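Dihydrolipoyl dehydrogenase (Elizabethkingia anophelis NUHP1, PDB 6UZI) probably catalyses the NAD(+)-dependent oxidation of dihydrolipoyl-lysine to lipoyl-lysine in lipoylated proteins, working through a bound FAD and a redox-active disulfide. Local coordinates at residues G423-D428 with P454-A459; K216-P219 with L225-E228; Q230-K235 with D400-I405; A381-S386 with K412-L417; V200-G205 with Q236-M241. One frame throughout, in Å; residues are numbered along the deposited sequence.

Contacts 2 and 5 lie in the domain predicted to bind NAD(+), contacts 1 and 4 in the dimerisation domain, and contact 3 joins the two. Helix 223-236 links three of them: its start serves contact 2, its later turns contact 3, and its exit into strand 239-241 contact 5. Contact 3 touches contact 1, the A459 CB to I405 CG1 distance being 3.6 Å, and the two centres are 14 Å apart. Contact 4 shares a sheet with contact 3, but its centre is 36 Å from that of contact 5. Contact 1 holds the zinc ligand E458; the side chains of R425 there and of I218 in contact 2 each lie about 12 Å from a bound FAD.

Contact 1 (G423-D428 with P454-A459); sequences GARAAD and PTYTEA. With ZN (zinc ion), chain F.
A424, in the dimerisation domain of this disulfide oxidoreductase, sets its single methyl group squarely on the ring of Y456: CB is 3.8 Å from the ring centroid and only 12° off the normal, a CH-pi contact over the centre of one face. The next residue, R425, meets the same ring at its edge, with CD 3.6 Å from Y456 CD1. Here a type II turn ahead of helix 426-438 faces a type I turn leading to helix 458-469. R425 runs extended from CG to NE and crosses the tyrosine side chain at about a right angle, the guanidinium and ring planes 58° apart. Its tip belongs to the dimer interface, forming salt bridges to D428 and E364 of the second subunit. At the far end of the ring, Y456 OH is hydrogen-bonded with S398 OG. Y456 CG is anti to its carbonyl carbon (chi1 -62°), which swings the ring toward A424. Two residues on, E458 turns to the metal instead, sharing the zinc ion with H453 and with E333 of the second subunit; its OE2 is 2.2 Å from the zinc.

Contact 2 (K216-P219 with L225-E228); sequences KIIP and LSKE
S226 pushes its hydroxyl into the backbone of the loop at I217. Its OG gives a hydrogen bond of 2.8 Å to I217 O, arriving almost in line with the carbonyl, at a C=O...OG angle of 168°. The next carbonyl is close as well, I218 O lying 3.0 Å from S226 OG, but the proton is directed to I217. The torsion chi1 of -73° keeps OG beside the serine's own backbone N and aims it from the helix side at the loop.

Water completes this first shell. Water 1 donates to S226 OG at 2.9 Å and accepts from K216 NZ at 2.7 Å, with a further weak bond to P219 O. Water 2 accepts from I217 N at 2.9 Å and makes a weak bond to S226 O, so the same helix residue meets the loop through both its hydroxyl and its carbonyl.

Two isoleucines flank the polar core. I218 brings CG1 to 3.9 Å from S226 OG, and I217 brings CG1 equally near, 3.9 Å, to S226 O. Further out, I217 packs on E212 and I218 on L195, both predicted to bind NAD(+) at the Rossmann-type site, while L225 reaches H420 and I422 of strand 416-423.

One hydroxyl thus acts as donor to protein and acceptor from water, which satisfies buried polar atoms of the loop between strand 207-211 and helix 223-236. The lysine ammonium behind water 1 would probably polarise that water toward the serine.

Contact 3 (Q230-K235 with D400-I405); sequences QKTLKK and DTDGVI
D402 divides its carboxylate between two residues of one helix face, T232 on the buried side and K235 on the exposed side. The contact joins two domains: helix 223-236 of the Rossmann-type domain predicted to bind NAD(+) meets the loop that leads into strand 404-410 of the dimerisation domain.

The close-fitting part is at T232. Its OG1 donates to D402 OD2 at 2.9 Å, reaching that oxygen on the anti side, 21° out of the carboxylate plane. The hydroxyl points to D402 because chi1 is 179°, with OG1 opposite the backbone N; it also has a hydrogen bond with Q236 NE2, one turn further along the helix. I422 and P363 pack against T232, so this half of the contact has hydrocarbon around its polar pair.

The outer half is looser. K235 is an exposed lysine that needs its long chain to get there, and it bends at chi3 (101°) and chi4 to bring NZ round to the acid from the opposite direction. With an ammonium at one oxygen and a hydroxyl at the other, the carboxylate is probably kept from turning and stays ionised. The ammonium closes a salt bridge on the syn lone pair of the outer oxygen, the side facing its partner oxygen, with K235 NZ 3.0 Å from D402 OD1.

Contact 4 (A381-S386 with K412-L417); sequences AYKTGS and KTDEIL
The carboxylate of D414 is met by K383 from above its plane: NZ stands 51° out of the plane and 2.5 Å from OD1. The pair is a salt bridge, though its exact length is doubtful at this resolution. On the other face of the strand, the ring of Y382 has T384 OG1 in its plane at one edge.

The two side chains cross at about a right angle. K383 runs out from strand 382-388 and bends at chi3 (-70°) to reach the acid; D414 comes from the loop that connects the antiparallel strands 404-410 and 416-423. In the antiparallel sheet of the dimerisation domain strand 404-410 lies between the other two, so the bridge passes over the end of that middle strand, and the CA atoms of K383 and D414 are 8.1 Å apart.

Each charge also sits at a helix end. K383 NZ makes weak hydrogen bonds to A467 O and T468 O in the last turn of helix 458-469, while D414 OD2 is held by T468 OG1 and by the backbone N of E444, at the start of helix 443-447. Carbonyls at one helix end and an amide at the other would probably favour the ammonium and the carboxylate respectively, so the ion pair ties the connecting loop, the edge strand and two helices together.

Contact 5 (V200-G205 with Q236-M241); sequences VYLRLG and QGMKFM
L202, in the last turn of helix 192-203, lies 6.9 Å CA to CA from M238, which follows the Schellman motif ending helix 223-236 at G237, phi 116°. The leucine provides the side-chain packing. A trans chi1 (177°) carries CG away from the backbone N, and the side chain leans out over that helix end and straddles it with its two methyls: CD2 rests 3.3 Å from Q236 O, and CD1 is 3.6 Å from G237 C. CD2 also touches side chains, at 3.8 Å from Q236 CB and 4.3 Å from M238 CB. In the Rossmann-type domain these helices are the crossover connections of successive beta-alpha-beta units, joining parallel strands 184-188, 207-211 and 239-241, and here the exit of the second packs on the end of the first. L202 also packs on V208 and M238 on V210, both of strand 207-211. A polar bridge runs alongside: water 3 lies at the edge of the R203 guanidinium, in its plane, accepting from R203 NE at 3.1 Å and donating to Q236 OE1. The amide's NE2 turns back to T232, and R203 NH1 reaches S65 OG on helix 55-73.

Contact 1 (G423-D428 with P454-A459)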
# COMPACT_ATOMS: atom_id res chain seq x y z
N GLY A 423 -3.35 0.85 -10.29
CA GLY A 423 -1.92 1.04 -10.13
C GLY A 423 -1.39 0.13 -9.05
O GLY A 423 -2.13 -0.64 -8.43
N ALA A 424 -0.08 0.22 -8.84
CA ALA A 424 0.57 -0.61 -7.83
C ALA A 424 0.00 -0.29 -6.45
O ALA A 424 -0.20 0.87 -6.10
CB ALA A 424 2.08 -0.38 -7.83
N ARG A 425 -0.27 -1.35 -5.68
CA ARG A 425 -0.72 -1.26 -4.30
C ARG A 425 -2.05 -0.52 -4.14
O ARG A 425 -2.35 0.01 -3.06
CB ARG A 425 0.34 -0.61 -3.40
CG ARG A 425 1.68 -1.28 -3.43
CD ARG A 425 2.64 -0.60 -2.46
NE ARG A 425 3.89 -1.34 -2.36
CZ ARG A 425 4.79 -1.15 -1.41
NH1 ARG A 425 4.56 -0.25 -0.46
NH2 ARG A 425 5.90 -1.88 -1.38
N ALA A 426 -2.86 -0.45 -5.20
CA ALA A 426 -4.14 0.26 -5.10
C ALA A 426 -5.05 -0.38 -4.06
O ALA A 426 -5.89 0.31 -3.47
CB ALA A 426 -4.83 0.31 -6.45
N ALA A 427 -4.92 -1.69 -3.84
CA ALA A 427 -5.78 -2.35 -2.87
C ALA A 427 -5.62 -1.75 -1.47
O ALA A 427 -6.55 -1.79 -0.67
CB ALA A 427 -5.50 -3.85 -2.85
N ASP A 428 -4.45 -1.19 -1.17
CA ASP A 428 -4.24 -0.55 0.12
C ASP A 428 -4.20 0.97 0.04
O ASP A 428 -4.50 1.63 1.04
CB ASP A 428 -2.94 -1.06 0.76
CG ASP A 428 -2.99 -2.55 1.05
OD1 ASP A 428 -2.40 -3.33 0.28
OD2 ASP A 428 -3.63 -2.94 2.05
N PRO A 454 9.49 8.79 -1.70
CA PRO A 454 8.61 8.43 -2.82
C PRO A 454 7.65 7.29 -2.50
O PRO A 454 8.08 6.23 -2.04
CB PRO A 454 9.61 8.00 -3.89
CG PRO A 454 10.74 7.39 -3.11
CD PRO A 454 10.81 8.13 -1.81
N THR A 455 6.35 7.49 -2.73
CA THR A 455 5.34 6.45 -2.54
C THR A 455 4.34 6.51 -3.67
O THR A 455 4.27 7.49 -4.42
CB THR A 455 4.60 6.61 -1.21
OG1 THR A 455 3.97 7.89 -1.17
CG2 THR A 455 5.54 6.44 -0.03
N TYR A 456 3.55 5.45 -3.80
CA TYR A 456 2.51 5.44 -4.82
C TYR A 456 1.37 6.39 -4.45
O TYR A 456 0.68 6.89 -5.34
CB TYR A 456 1.99 4.03 -5.03
CG TYR A 456 3.05 3.08 -5.52
CD1 TYR A 456 3.53 2.06 -4.71
CD2 TYR A 456 3.62 3.24 -6.78
CE1 TYR A 456 4.52 1.20 -5.14
CE2 TYR A 456 4.62 2.39 -7.23
CZ TYR A 456 5.06 1.37 -6.40
OH TYR A 456 6.05 0.52 -6.84
N THR A 457 1.19 6.65 -3.15
CA THR A 457 0.11 7.54 -2.71
C THR A 457 0.32 8.98 -3.15
O THR A 457 -0.64 9.76 -3.15
CB THR A 457 -0.05 7.48 -1.19
OG1 THR A 457 1.20 7.80 -0.56
CG2 THR A 457 -0.49 6.09 -0.75
N GLU A 458 1.54 9.36 -3.55
CA GLU A 458 1.75 10.71 -4.06
C GLU A 458 0.90 10.96 -5.29
O GLU A 458 0.56 12.11 -5.58
CB GLU A 458 3.23 10.95 -4.38
CG GLU A 458 4.16 10.84 -3.20
CD GLU A 458 5.53 11.42 -3.48
OE1 GLU A 458 6.40 10.68 -4.00
OE2 GLU A 458 5.74 12.62 -3.18
N ALA A 459 0.54 9.90 -6.02
CA ALA A 459 -0.36 10.06 -7.15
C ALA A 459 -1.73 10.53 -6.70
O ALA A 459 -2.38 11.30 -7.42
CB ALA A 459 -0.48 8.75 -7.92
ZN ZN F . 7.03 13.91 -4.37

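Contact 2 (K216-P219 with L225-E228)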
# COMPACT_ATOMS: atom_id res chain seq x y z
N LYS A 216 -17.95 -3.93 -21.72
CA LYS A 216 -16.70 -3.49 -21.11
C LYS A 216 -16.50 -4.35 -19.87
O LYS A 216 -17.47 -4.84 -19.29
CB LYS A 216 -16.72 -1.99 -20.77
CG LYS A 216 -17.94 -1.55 -20.00
CD LYS A 216 -18.00 -0.04 -19.84
CE LYS A 216 -19.11 0.34 -18.84
NZ LYS A 216 -19.16 1.79 -18.48
N ILE A 217 -15.25 -4.53 -19.47
CA ILE A 217 -14.98 -5.35 -18.29
C ILE A 217 -15.20 -4.52 -17.02
O ILE A 217 -15.18 -3.29 -17.04
CB ILE A 217 -13.56 -5.94 -18.34
CG1 ILE A 217 -12.50 -4.83 -18.27
CG2 ILE A 217 -13.38 -6.77 -19.61
CD1 ILE A 217 -11.09 -5.35 -18.17
N ILE A 218 -15.39 -5.22 -15.90
CA ILE A 218 -15.78 -4.67 -14.59
C ILE A 218 -16.72 -3.48 -14.77
O ILE A 218 -16.38 -2.34 -14.41
CB ILE A 218 -14.55 -4.32 -13.73
CG1 ILE A 218 -13.53 -3.44 -14.48
CG2 ILE A 218 -13.88 -5.59 -13.24
CD1 ILE A 218 -12.54 -2.75 -13.59
N PRO A 219 -17.90 -3.69 -15.35
CA PRO A 219 -18.78 -2.56 -15.70
C PRO A 219 -19.38 -1.82 -14.51
O PRO A 219 -19.91 -0.72 -14.70
CB PRO A 219 -19.87 -3.21 -16.56
CG PRO A 219 -19.93 -4.61 -16.04
CD PRO A 219 -18.51 -4.98 -15.72
N LEU A 225 -11.59 3.18 -15.05
CA LEU A 225 -10.97 1.95 -14.57
C LEU A 225 -11.24 0.80 -15.52
O LEU A 225 -10.36 -0.02 -15.79
CB LEU A 225 -11.48 1.65 -13.17
CG LEU A 225 -11.26 2.76 -12.14
CD1 LEU A 225 -11.66 2.27 -10.76
CD2 LEU A 225 -9.82 3.25 -12.17
N SER A 226 -12.47 0.72 -16.05
CA SER A 226 -12.79 -0.30 -17.04
C SER A 226 -11.85 -0.19 -18.23
O SER A 226 -11.29 -1.19 -18.69
CB SER A 226 -14.25 -0.13 -17.49
OG SER A 226 -15.15 -0.54 -16.49
N LYS A 227 -11.66 1.03 -18.73
CA LYS A 227 -10.79 1.26 -19.88
C LYS A 227 -9.35 0.89 -19.56
O LYS A 227 -8.70 0.16 -20.33
CB LYS A 227 -10.92 2.73 -20.30
CG LYS A 227 -10.24 3.11 -21.59
CD LYS A 227 -10.75 4.46 -22.08
CE LYS A 227 -9.79 5.11 -23.06
NZ LYS A 227 -8.54 5.56 -22.38
N GLU A 228 -8.83 1.39 -18.44
CA GLU A 228 -7.42 1.16 -18.09
C GLU A 228 -7.14 -0.31 -17.77
O GLU A 228 -6.05 -0.80 -18.07
CB GLU A 228 -7.03 2.06 -16.93
CG GLU A 228 -7.00 3.51 -17.33
CD GLU A 228 -5.83 3.84 -18.23
OE1 GLU A 228 -4.76 3.21 -18.07
OE2 GLU A 228 -5.97 4.71 -19.12
O HOH W 1 -17.50 1.12 -16.42
O HOH W 2 -13.52 -2.52 -20.75

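Contact 3 (Q230-K235 with D400-I405)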
# COMPACT_ATOMS: atom_id res chain seq x y z
N GLN A 230 -8.67 -3.04 -19.03
CA GLN A 230 -8.60 -3.79 -20.28
C GLN A 230 -7.32 -3.45 -21.03
O GLN A 230 -6.70 -4.33 -21.63
CB GLN A 230 -9.83 -3.54 -21.14
CG GLN A 230 -9.92 -4.48 -22.34
CD GLN A 230 -11.05 -4.13 -23.29
OE1 GLN A 230 -11.96 -3.37 -22.95
NE2 GLN A 230 -11.01 -4.70 -24.49
N LYS A 231 -6.91 -2.18 -20.98
CA LYS A 231 -5.68 -1.76 -21.66
C LYS A 231 -4.45 -2.47 -21.10
O LYS A 231 -3.59 -2.93 -21.86
CB LYS A 231 -5.52 -0.24 -21.52
CG LYS A 231 -4.29 0.34 -22.18
CD LYS A 231 -4.25 1.84 -21.96
CE LYS A 231 -2.81 2.33 -21.88
NZ LYS A 231 -2.68 3.81 -21.67
N THR A 232 -4.36 -2.62 -19.77
CA THR A 232 -3.16 -3.22 -19.19
C THR A 232 -3.22 -4.74 -19.29
O THR A 232 -2.19 -5.39 -19.51
CB THR A 232 -2.98 -2.77 -17.73
OG1 THR A 232 -1.81 -3.38 -17.16
CG2 THR A 232 -4.18 -3.12 -16.86
N LEU A 233 -4.40 -5.33 -19.15
CA LEU A 233 -4.51 -6.78 -19.27
C LEU A 233 -4.22 -7.24 -20.70
O LEU A 233 -3.58 -8.28 -20.89
CB LEU A 233 -5.90 -7.22 -18.80
CG LEU A 233 -6.11 -7.18 -17.28
CD1 LEU A 233 -7.52 -7.62 -16.90
CD2 LEU A 233 -5.07 -8.02 -16.56
N LYS A 234 -4.64 -6.47 -21.71
CA LYS A 234 -4.25 -6.78 -23.08
C LYS A 234 -2.74 -6.72 -23.23
O LYS A 234 -2.13 -7.58 -23.87
CB LYS A 234 -4.89 -5.82 -24.10
CG LYS A 234 -6.39 -6.01 -24.43
CD LYS A 234 -6.76 -5.21 -25.71
CE LYS A 234 -8.27 -5.13 -25.98
NZ LYS A 234 -8.83 -6.37 -26.57
N LYS A 235 -2.12 -5.71 -22.62
CA LYS A 235 -0.67 -5.57 -22.68
C LYS A 235 0.02 -6.77 -22.06
O LYS A 235 1.12 -7.13 -22.48
CB LYS A 235 -0.25 -4.27 -21.99
CG LYS A 235 1.22 -3.90 -22.13
CD LYS A 235 1.49 -2.57 -21.42
CE LYS A 235 2.12 -2.76 -20.06
NZ LYS A 235 3.02 -1.61 -19.74
N ASP A 400 6.69 -0.83 -11.78
CA ASP A 400 5.24 -0.99 -11.72
C ASP A 400 4.60 0.35 -12.07
O ASP A 400 4.15 1.11 -11.21
CB ASP A 400 4.81 -1.51 -10.35
CG ASP A 400 5.38 -2.89 -10.05
OD1 ASP A 400 5.44 -3.73 -10.97
OD2 ASP A 400 5.78 -3.14 -8.89
N THR A 401 4.56 0.64 -13.37
CA THR A 401 4.24 1.96 -13.88
C THR A 401 2.85 2.09 -14.49
O THR A 401 2.48 3.20 -14.91
CB THR A 401 5.27 2.38 -14.92
OG1 THR A 401 5.35 1.37 -15.94
CG2 THR A 401 6.63 2.52 -14.27
N ASP A 402 2.08 1.01 -14.58
CA ASP A 402 0.76 1.10 -15.21
C ASP A 402 -0.25 1.76 -14.29
O ASP A 402 -0.24 1.56 -13.07
CB ASP A 402 0.25 -0.28 -15.62
CG ASP A 402 1.02 -0.86 -16.79
OD1 ASP A 402 1.94 -0.19 -17.31
OD2 ASP A 402 0.69 -2.00 -17.20
N GLY A 403 -1.12 2.56 -14.88
CA GLY A 403 -2.33 2.98 -14.22
C GLY A 403 -2.44 4.49 -14.04
O GLY A 403 -1.61 5.27 -14.51
N VAL A 404 -3.48 4.87 -13.31
CA VAL A 404 -3.84 6.27 -13.12
C VAL A 404 -4.67 6.35 -11.85
O VAL A 404 -5.31 5.37 -11.44
CB VAL A 404 -4.61 6.80 -14.36
CG1 VAL A 404 -5.97 6.13 -14.47
CG2 VAL A 404 -4.75 8.31 -14.32
N ILE A 405 -4.64 7.52 -11.21
CA ILE A 405 -5.50 7.85 -10.08
C ILE A 405 -6.47 8.94 -10.53
O ILE A 405 -6.05 9.93 -11.14
CB ILE A 405 -4.69 8.32 -8.86
CG1 ILE A 405 -3.66 7.27 -8.48
CG2 ILE A 405 -5.63 8.64 -7.70
CD1 ILE A 405 -4.26 6.08 -7.78

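Contact 4 (A381-S386 with K412-L417)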
# COMPACT_ATOMS: atom_id res chain seq x y z
N ALA A 381 -22.91 18.48 -10.94
CA ALA A 381 -21.80 19.23 -11.51
C ALA A 381 -20.51 18.82 -10.83
O ALA A 381 -20.34 19.04 -9.62
CB ALA A 381 -22.06 20.73 -11.36
N TYR A 382 -19.57 18.25 -11.58
CA TYR A 382 -18.38 17.67 -10.98
C TYR A 382 -17.13 18.08 -11.75
O TYR A 382 -17.19 18.40 -12.95
CB TYR A 382 -18.47 16.13 -10.93
CG TYR A 382 -18.52 15.48 -12.29
CD1 TYR A 382 -17.35 15.03 -12.91
CD2 TYR A 382 -19.71 15.33 -12.98
CE1 TYR A 382 -17.38 14.43 -14.17
CE2 TYR A 382 -19.76 14.73 -14.24
CZ TYR A 382 -18.58 14.29 -14.83
OH TYR A 382 -18.62 13.71 -16.07
N LYS A 383 -16.00 18.08 -11.04
CA LYS A 383 -14.66 18.24 -11.58
C LYS A 383 -13.95 16.90 -11.59
O LYS A 383 -14.28 15.99 -10.83
CB LYS A 383 -13.82 19.22 -10.74
CG LYS A 383 -14.40 20.58 -10.55
CD LYS A 383 -13.46 21.45 -9.73
CE LYS A 383 -13.40 20.99 -8.28
NZ LYS A 383 -12.61 21.94 -7.43
N THR A 384 -12.96 16.78 -12.47
CA THR A 384 -12.13 15.58 -12.57
C THR A 384 -10.66 15.95 -12.39
O THR A 384 -10.18 16.91 -12.98
CB THR A 384 -12.32 14.88 -13.92
OG1 THR A 384 -13.69 14.47 -14.06
CG2 THR A 384 -11.42 13.67 -14.03
N GLY A 385 -9.97 15.19 -11.55
CA GLY A 385 -8.52 15.26 -11.45
C GLY A 385 -7.94 13.89 -11.76
O GLY A 385 -8.55 12.86 -11.46
N SER A 386 -6.77 13.88 -12.39
CA SER A 386 -6.22 12.63 -12.90
C SER A 386 -4.71 12.73 -13.01
O SER A 386 -4.20 13.62 -13.70
CB SER A 386 -6.86 12.30 -14.25
OG SER A 386 -6.57 10.98 -14.65
N LYS A 412 -18.78 23.05 -7.03
CA LYS A 412 -19.01 24.24 -6.21
C LYS A 412 -18.28 24.15 -4.88
O LYS A 412 -17.65 25.12 -4.44
CB LYS A 412 -20.51 24.45 -6.00
N THR A 413 -18.35 23.00 -4.20
CA THR A 413 -17.80 22.89 -2.85
C THR A 413 -16.43 22.23 -2.79
O THR A 413 -15.79 22.28 -1.73
CB THR A 413 -18.76 22.13 -1.93
OG1 THR A 413 -18.75 20.73 -2.28
CG2 THR A 413 -20.16 22.69 -2.05
N ASP A 414 -15.96 21.62 -3.88
CA ASP A 414 -14.69 20.90 -3.97
C ASP A 414 -14.69 19.60 -3.17
O ASP A 414 -13.63 18.95 -3.05
CB ASP A 414 -13.50 21.79 -3.56
CG ASP A 414 -12.17 21.29 -4.12
OD1 ASP A 414 -12.15 20.74 -5.24
OD2 ASP A 414 -11.13 21.49 -3.45
N GLU A 415 -15.83 19.19 -2.62
CA GLU A 415 -15.88 17.96 -1.86
C GLU A 415 -15.65 16.77 -2.77
O GLU A 415 -16.27 16.66 -3.84
CB GLU A 415 -17.22 17.83 -1.14
CG GLU A 415 -17.38 16.52 -0.38
CD GLU A 415 -18.70 16.43 0.36
OE1 GLU A 415 -19.51 17.39 0.28
OE2 GLU A 415 -18.92 15.42 1.05
N ILE A 416 -14.77 15.87 -2.35
CA ILE A 416 -14.49 14.65 -3.11
C ILE A 416 -15.72 13.76 -3.11
O ILE A 416 -16.26 13.40 -2.05
CB ILE A 416 -13.28 13.92 -2.51
CG1 ILE A 416 -12.01 14.74 -2.72
CG2 ILE A 416 -13.18 12.52 -3.08
CD1 ILE A 416 -10.78 14.12 -2.11
N LEU A 417 -16.18 13.39 -4.31
CA LEU A 417 -17.35 12.53 -4.46
C LEU A 417 -17.01 11.09 -4.84
O LEU A 417 -17.84 10.20 -4.62
CB LEU A 417 -18.30 13.13 -5.51
CG LEU A 417 -18.79 14.55 -5.25
CD1 LEU A 417 -19.68 15.00 -6.39
CD2 LEU A 417 -19.56 14.63 -3.94

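Contact 5 (V200-G205 with Q236-M241)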
# COMPACT_ATOMS: atom_id res chain seq x y z
N VAL A 200 -3.80 -15.12 -13.05
CA VAL A 200 -2.93 -16.14 -12.46
C VAL A 200 -2.33 -17.01 -13.56
O VAL A 200 -1.11 -17.13 -13.69
CB VAL A 200 -3.72 -16.99 -11.45
CG1 VAL A 200 -2.95 -18.25 -11.10
CG2 VAL A 200 -4.02 -16.18 -10.20
N TYR A 201 -3.19 -17.60 -14.39
CA TYR A 201 -2.68 -18.57 -15.35
C TYR A 201 -2.07 -17.91 -16.58
O TYR A 201 -1.17 -18.49 -17.20
CB TYR A 201 -3.81 -19.55 -15.72
CG TYR A 201 -4.20 -20.43 -14.55
CD1 TYR A 201 -5.40 -20.23 -13.87
CD2 TYR A 201 -3.36 -21.44 -14.11
CE1 TYR A 201 -5.75 -21.02 -12.78
CE2 TYR A 201 -3.71 -22.24 -13.03
CZ TYR A 201 -4.90 -22.02 -12.38
OH TYR A 201 -5.23 -22.82 -11.31
N LEU A 202 -2.50 -16.69 -16.93
CA LEU A 202 -1.81 -15.94 -17.97
C LEU A 202 -0.33 -15.80 -17.62
O LEU A 202 0.55 -16.04 -18.45
CB LEU A 202 -2.45 -14.57 -18.16
CG LEU A 202 -1.74 -13.67 -19.18
CD1 LEU A 202 -2.08 -14.08 -20.60
CD2 LEU A 202 -2.13 -12.23 -18.96
N ARG A 203 -0.05 -15.44 -16.37
CA ARG A 203 1.32 -15.31 -15.92
C ARG A 203 2.06 -16.64 -15.99
O ARG A 203 3.24 -16.69 -16.35
CB ARG A 203 1.35 -14.76 -14.49
CG ARG A 203 0.61 -13.44 -14.30
CD ARG A 203 0.41 -13.12 -12.83
NE ARG A 203 -0.36 -11.89 -12.60
CZ ARG A 203 -0.80 -11.49 -11.41
NH1 ARG A 203 -0.56 -12.22 -10.33
NH2 ARG A 203 -1.47 -10.35 -11.29
N LEU A 204 1.37 -17.74 -15.68
CA LEU A 204 2.00 -19.06 -15.64
C LEU A 204 2.18 -19.71 -17.01
O LEU A 204 2.60 -20.86 -17.07
CB LEU A 204 1.20 -20.00 -14.74
CG LEU A 204 1.04 -19.66 -13.26
CD1 LEU A 204 0.40 -20.83 -12.53
CD2 LEU A 204 2.37 -19.27 -12.62
N GLY A 205 1.86 -19.01 -18.10
CA GLY A 205 2.10 -19.52 -19.43
C GLY A 205 0.85 -19.78 -20.26
O GLY A 205 0.98 -20.05 -21.46
N GLN A 236 -0.63 -7.42 -21.10
CA GLN A 236 -0.08 -8.59 -20.44
C GLN A 236 -0.33 -9.88 -21.21
O GLN A 236 0.23 -10.92 -20.84
CB GLN A 236 -0.67 -8.72 -19.04
CG GLN A 236 -0.35 -7.53 -18.16
CD GLN A 236 -1.09 -7.55 -16.85
OE1 GLN A 236 -1.40 -8.61 -16.31
NE2 GLN A 236 -1.42 -6.36 -16.36
N GLY A 237 -1.16 -9.85 -22.24
CA GLY A 237 -1.41 -11.01 -23.07
C GLY A 237 -2.83 -11.53 -23.04
O GLY A 237 -3.15 -12.45 -23.81
N MET A 238 -3.70 -10.99 -22.19
CA MET A 238 -5.08 -11.47 -22.16
C MET A 238 -5.82 -10.99 -23.40
O MET A 238 -5.64 -9.86 -23.86
CB MET A 238 -5.78 -11.00 -20.89
CG MET A 238 -6.97 -11.86 -20.47
SD MET A 238 -7.61 -11.43 -18.84
CE MET A 238 -6.34 -12.05 -17.74
N LYS A 239 -6.66 -11.86 -23.94
CA LYS A 239 -7.50 -11.54 -25.08
C LYS A 239 -8.94 -11.35 -24.61
O LYS A 239 -9.39 -12.00 -23.66
CB LYS A 239 -7.43 -12.64 -26.15
CG LYS A 239 -6.04 -12.85 -26.76
CD LYS A 239 -5.80 -11.90 -27.92
CE LYS A 239 -4.35 -11.96 -28.42
NZ LYS A 239 -3.39 -11.21 -27.54
N PHE A 240 -9.66 -10.44 -25.27
CA PHE A 240 -11.03 -10.10 -24.87
C PHE A 240 -11.95 -10.15 -26.08
O PHE A 240 -11.70 -9.48 -27.09
CB PHE A 240 -11.09 -8.72 -24.23
CG PHE A 240 -10.43 -8.65 -22.89
CD1 PHE A 240 -9.09 -8.32 -22.78
CD2 PHE A 240 -11.14 -8.94 -21.74
CE1 PHE A 240 -8.48 -8.26 -21.54
CE2 PHE A 240 -10.54 -8.88 -20.51
CZ PHE A 240 -9.20 -8.54 -20.42
N MET A 241 -13.03 -10.91 -25.95
CA MET A 241 -14.11 -11.01 -26.93
C MET A 241 -15.37 -10.48 -26.24
O MET A 241 -16.13 -11.24 -25.64
CB MET A 241 -14.28 -12.42 -27.41
CG MET A 241 -13.23 -12.84 -28.43
SD MET A 241 -13.48 -14.54 -28.97
CE MET A 241 -11.83 -14.97 -29.53
O HOH W 3 -0.08 -10.54 -15.38